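PDB 4FSP: probable porin from Pseudomonas aeruginosa, which probably forms a beta-barrel channel of the OprD family that lets small solutes diffuse across the outer membrane. Local coordinates for residues R187-D195 and G255-N263. Numbering follows the deposited sequence.
Sequences RFAGAAQAD and GARGGRIDN
R257 carries its CG anti to the carbonyl carbon (chi1 -54°) and then runs fully extended to NE, which lays the guanidinium alongside the backbone of Q193 and A194. The same choice of first torsion at F188 and I261 brings ring and branched chain together at the other end of the contact, where they cross at about a right angle. NH1 of R257 donates to the carbonyl O of Q193 at 2.8 Å, with an N-H...O angle of 148°; the oxygen lies almost in the guanidinium plane, at its edge, while the donor is tilted 22° from the carbonyl plane. A water receives a weak bond from R257 NH1 and donates to D195 OD2. Midway, the methyl of A192 rests against the backbone of R257, its CB 3.4 Å from R257 O, and meets R257 CB. A192 also touches V222, and its backbone is hydrogen-bonded to that of L181. Two weak bonds converge on the carbonyl O of G258, from A189 N and G190 N, and A189 CB lies 3.3 Å from G259 N, a member of the cis G258-G259 peptide bond. On the apolar side, CD1 of F188 reaches CG1 of I261 at 3.7 Å; R187 CB covers one ring face, and L181 and P294 also touch F188. The contact thus ties the chain entering strand 193-205 to the connection between the antiparallel strands 240-252 and 262-273 of the porin barrel. The cross-contact hydrogen bonds all end on main-chain carbonyls, whereas the D195 carboxylate does not touch the guanidinium; these opposite charges, with D195 OD2 and R257 NH1 5.1 Å apart, may attract each other modestly.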
loop_
_atom_site.group_PDB
_atom_site.type_symbol
_atom_site.label_atom_id
_atom_site.label_comp_id
_atom_site.label_asym_id
_atom_site.label_seq_id
_atom_site.Cartn_x
_atom_site.Cartn_y
_atom_site.Cartn_z
ATOM N N ARG A 187 -9.466 -7.693 -17.029
ATOM C CA ARG A 187 -8.092 -7.857 -17.526
ATOM C C ARG A 187 -7.666 -9.311 -17.681
ATOM O O ARG A 187 -6.841 -9.647 -18.539
ATOM C CB ARG A 187 -7.101 -7.154 -16.599
ATOM C CG ARG A 187 -7.098 -5.647 -16.741
ATOM C CD ARG A 187 -6.458 -5.002 -15.531
ATOM N NE ARG A 187 -6.502 -3.546 -15.654
ATOM C CZ ARG A 187 -6.102 -2.708 -14.709
ATOM N NH1 ARG A 187 -5.624 -3.182 -13.559
ATOM N NH2 ARG A 187 -6.185 -1.402 -14.919
ATOM N N PHE A 188 -8.232 -10.162 -16.841
ATOM C CA PHE A 188 -7.909 -11.572 -16.843
ATOM C C PHE A 188 -9.177 -12.377 -17.116
ATOM O O PHE A 188 -10.241 -11.789 -17.309
ATOM C CB PHE A 188 -7.286 -11.911 -15.494
ATOM C CG PHE A 188 -6.202 -10.954 -15.103
ATOM C CD1 PHE A 188 -5.033 -10.870 -15.863
ATOM C CD2 PHE A 188 -6.352 -10.115 -14.008
ATOM C CE1 PHE A 188 -4.027 -9.979 -15.523
ATOM C CE2 PHE A 188 -5.350 -9.217 -13.660
ATOM C CZ PHE A 188 -4.181 -9.144 -14.421
ATOM N N ALA A 189 -9.072 -13.704 -17.148
ATOM C CA ALA A 189 -10.229 -14.546 -17.461
ATOM C C ALA A 189 -11.328 -14.483 -16.391
ATOM O O ALA A 189 -12.518 -14.448 -16.708
ATOM C CB ALA A 189 -9.798 -15.978 -17.696
ATOM N N GLY A 190 -10.920 -14.476 -15.128
ATOM C CA GLY A 190 -11.844 -14.348 -14.013
ATOM C C GLY A 190 -11.063 -13.987 -12.765
ATOM O O GLY A 190 -9.838 -13.879 -12.835
ATOM N N ALA A 191 -11.737 -13.793 -11.629
ATOM C CA ALA A 191 -11.007 -13.475 -10.392
ATOM C C ALA A 191 -10.632 -14.736 -9.634
ATOM O O ALA A 191 -11.202 -15.031 -8.585
ATOM C CB ALA A 191 -11.786 -12.510 -9.492
ATOM N N ALA A 192 -9.660 -15.462 -10.176
ATOM C CA ALA A 192 -9.191 -16.716 -9.607
ATOM C C ALA A 192 -8.878 -16.621 -8.110
ATOM O O ALA A 192 -8.403 -15.591 -7.626
ATOM C CB ALA A 192 -7.977 -17.183 -10.362
ATOM N N GLN A 193 -9.144 -17.705 -7.387
ATOM C CA GLN A 193 -8.868 -17.763 -5.952
ATOM C C GLN A 193 -7.887 -18.873 -5.620
ATOM O O GLN A 193 -7.774 -19.847 -6.364
ATOM C CB GLN A 193 -10.161 -18.001 -5.177
ATOM C CG GLN A 193 -11.156 -16.870 -5.283
ATOM C CD GLN A 193 -12.532 -17.366 -5.647
ATOM O OE1 GLN A 193 -12.678 -18.254 -6.490
ATOM N NE2 GLN A 193 -13.552 -16.807 -5.008
ATOM N N ALA A 194 -7.182 -18.729 -4.496
ATOM C CA ALA A 194 -6.300 -19.796 -4.022
ATOM C C ALA A 194 -6.240 -19.897 -2.505
ATOM O O ALA A 194 -6.666 -18.983 -1.796
ATOM C CB ALA A 194 -4.898 -19.631 -4.588
ATOM N N ASP A 195 -5.687 -21.006 -2.020
ATOM C CA ASP A 195 -5.562 -21.241 -0.587
ATOM C C ASP A 195 -4.298 -20.616 -0.032
ATOM O O ASP A 195 -4.200 -20.381 1.170
ATOM C CB ASP A 195 -5.511 -22.738 -0.288
ATOM C CG ASP A 195 -6.783 -23.450 -0.663
ATOM O OD1 ASP A 195 -7.789 -23.287 0.058
ATOM O OD2 ASP A 195 -6.772 -24.186 -1.672
ATOM N N GLY A 255 -2.293 -24.552 -12.362
ATOM C CA GLY A 255 -3.579 -24.671 -13.034
ATOM C C GLY A 255 -4.100 -23.419 -13.728
ATOM O O GLY A 255 -5.111 -23.485 -14.440
ATOM N N ALA A 256 -3.426 -22.287 -13.518
ATOM C CA ALA A 256 -3.757 -21.036 -14.210
ATOM C C ALA A 256 -5.237 -20.705 -14.141
ATOM O O ALA A 256 -5.877 -20.510 -15.165
ATOM C CB ALA A 256 -3.311 -21.101 -15.677
ATOM N N ARG A 257 -5.787 -20.630 -12.942
ATOM C CA ARG A 257 -7.214 -20.382 -12.807
ATOM C C ARG A 257 -7.603 -18.981 -13.262
ATOM O O ARG A 257 -8.785 -18.643 -13.269
ATOM C CB ARG A 257 -7.642 -20.592 -11.355
ATOM C CG ARG A 257 -7.264 -21.952 -10.782
ATOM C CD ARG A 257 -7.611 -22.031 -9.291
ATOM N NE ARG A 257 -7.350 -23.353 -8.733
ATOM C CZ ARG A 257 -7.306 -23.622 -7.429
ATOM N NH1 ARG A 257 -7.499 -22.663 -6.529
ATOM N NH2 ARG A 257 -7.057 -24.856 -7.024
ATOM N N GLY A 258 -6.615 -18.185 -13.665
ATOM C CA GLY A 258 -6.822 -16.786 -14.001
ATOM C C GLY A 258 -7.152 -16.232 -15.393
ATOM O O GLY A 258 -7.675 -15.118 -15.449
ATOM N N GLY A 259 -6.829 -16.882 -16.514
ATOM C CA GLY A 259 -5.976 -18.042 -16.633
ATOM C C GLY A 259 -4.591 -17.669 -17.139
ATOM O O GLY A 259 -3.714 -17.342 -16.352
ATOM N N ARG A 260 -4.382 -17.713 -18.447
ATOM C CA ARG A 260 -3.061 -17.407 -18.985
ATOM C C ARG A 260 -2.731 -15.935 -18.792
ATOM O O ARG A 260 -3.527 -15.055 -19.132
ATOM C CB ARG A 260 -2.961 -17.757 -20.467
ATOM C CG ARG A 260 -1.561 -17.571 -21.025
ATOM C CD ARG A 260 -1.529 -17.700 -22.538
ATOM N NE ARG A 260 -1.729 -16.413 -23.200
ATOM C CZ ARG A 260 -0.751 -15.553 -23.478
ATOM N NH1 ARG A 260 0.507 -15.835 -23.154
ATOM N NH2 ARG A 260 -1.032 -14.407 -24.084
ATOM N N ILE A 261 -1.554 -15.666 -18.241
ATOM C CA ILE A 261 -1.161 -14.290 -17.962
ATOM C C ILE A 261 0.290 -14.031 -18.347
ATOM O O ILE A 261 1.183 -14.836 -18.050
ATOM C CB ILE A 261 -1.367 -13.964 -16.451
ATOM C CG1 ILE A 261 -2.863 -13.869 -16.121
ATOM C CG2 ILE A 261 -0.667 -12.669 -16.064
ATOM C CD1 ILE A 261 -3.160 -14.073 -14.660
ATOM N N ASP A 262 0.524 -12.903 -19.004
ATOM C CA ASP A 262 1.875 -12.455 -19.309
ATOM C C ASP A 262 1.922 -10.932 -19.169
ATOM O O ASP A 262 1.429 -10.200 -20.019
ATOM C CB ASP A 262 2.289 -12.918 -20.721
ATOM C CG ASP A 262 3.545 -12.219 -21.241
ATOM O OD1 ASP A 262 4.452 -11.881 -20.449
ATOM O OD2 ASP A 262 3.628 -12.008 -22.469
ATOM N N ASN A 263 2.493 -10.461 -18.067
ATOM C CA ASN A 263 2.605 -9.031 -17.853
ATOM C C ASN A 263 4.022 -8.653 -17.486
ATOM O O ASN A 263 4.637 -9.269 -16.605
ATOM C CB ASN A 263 1.608 -8.552 -16.791
ATOM C CG ASN A 263 1.770 -7.081 -16.449
ATOM O OD1 ASN A 263 2.394 -6.734 -15.439
ATOM N ND2 ASN A 263 1.187 -6.207 -17.267
HETATM O O HOH W 1 -5.635 -22.799 -3.822
#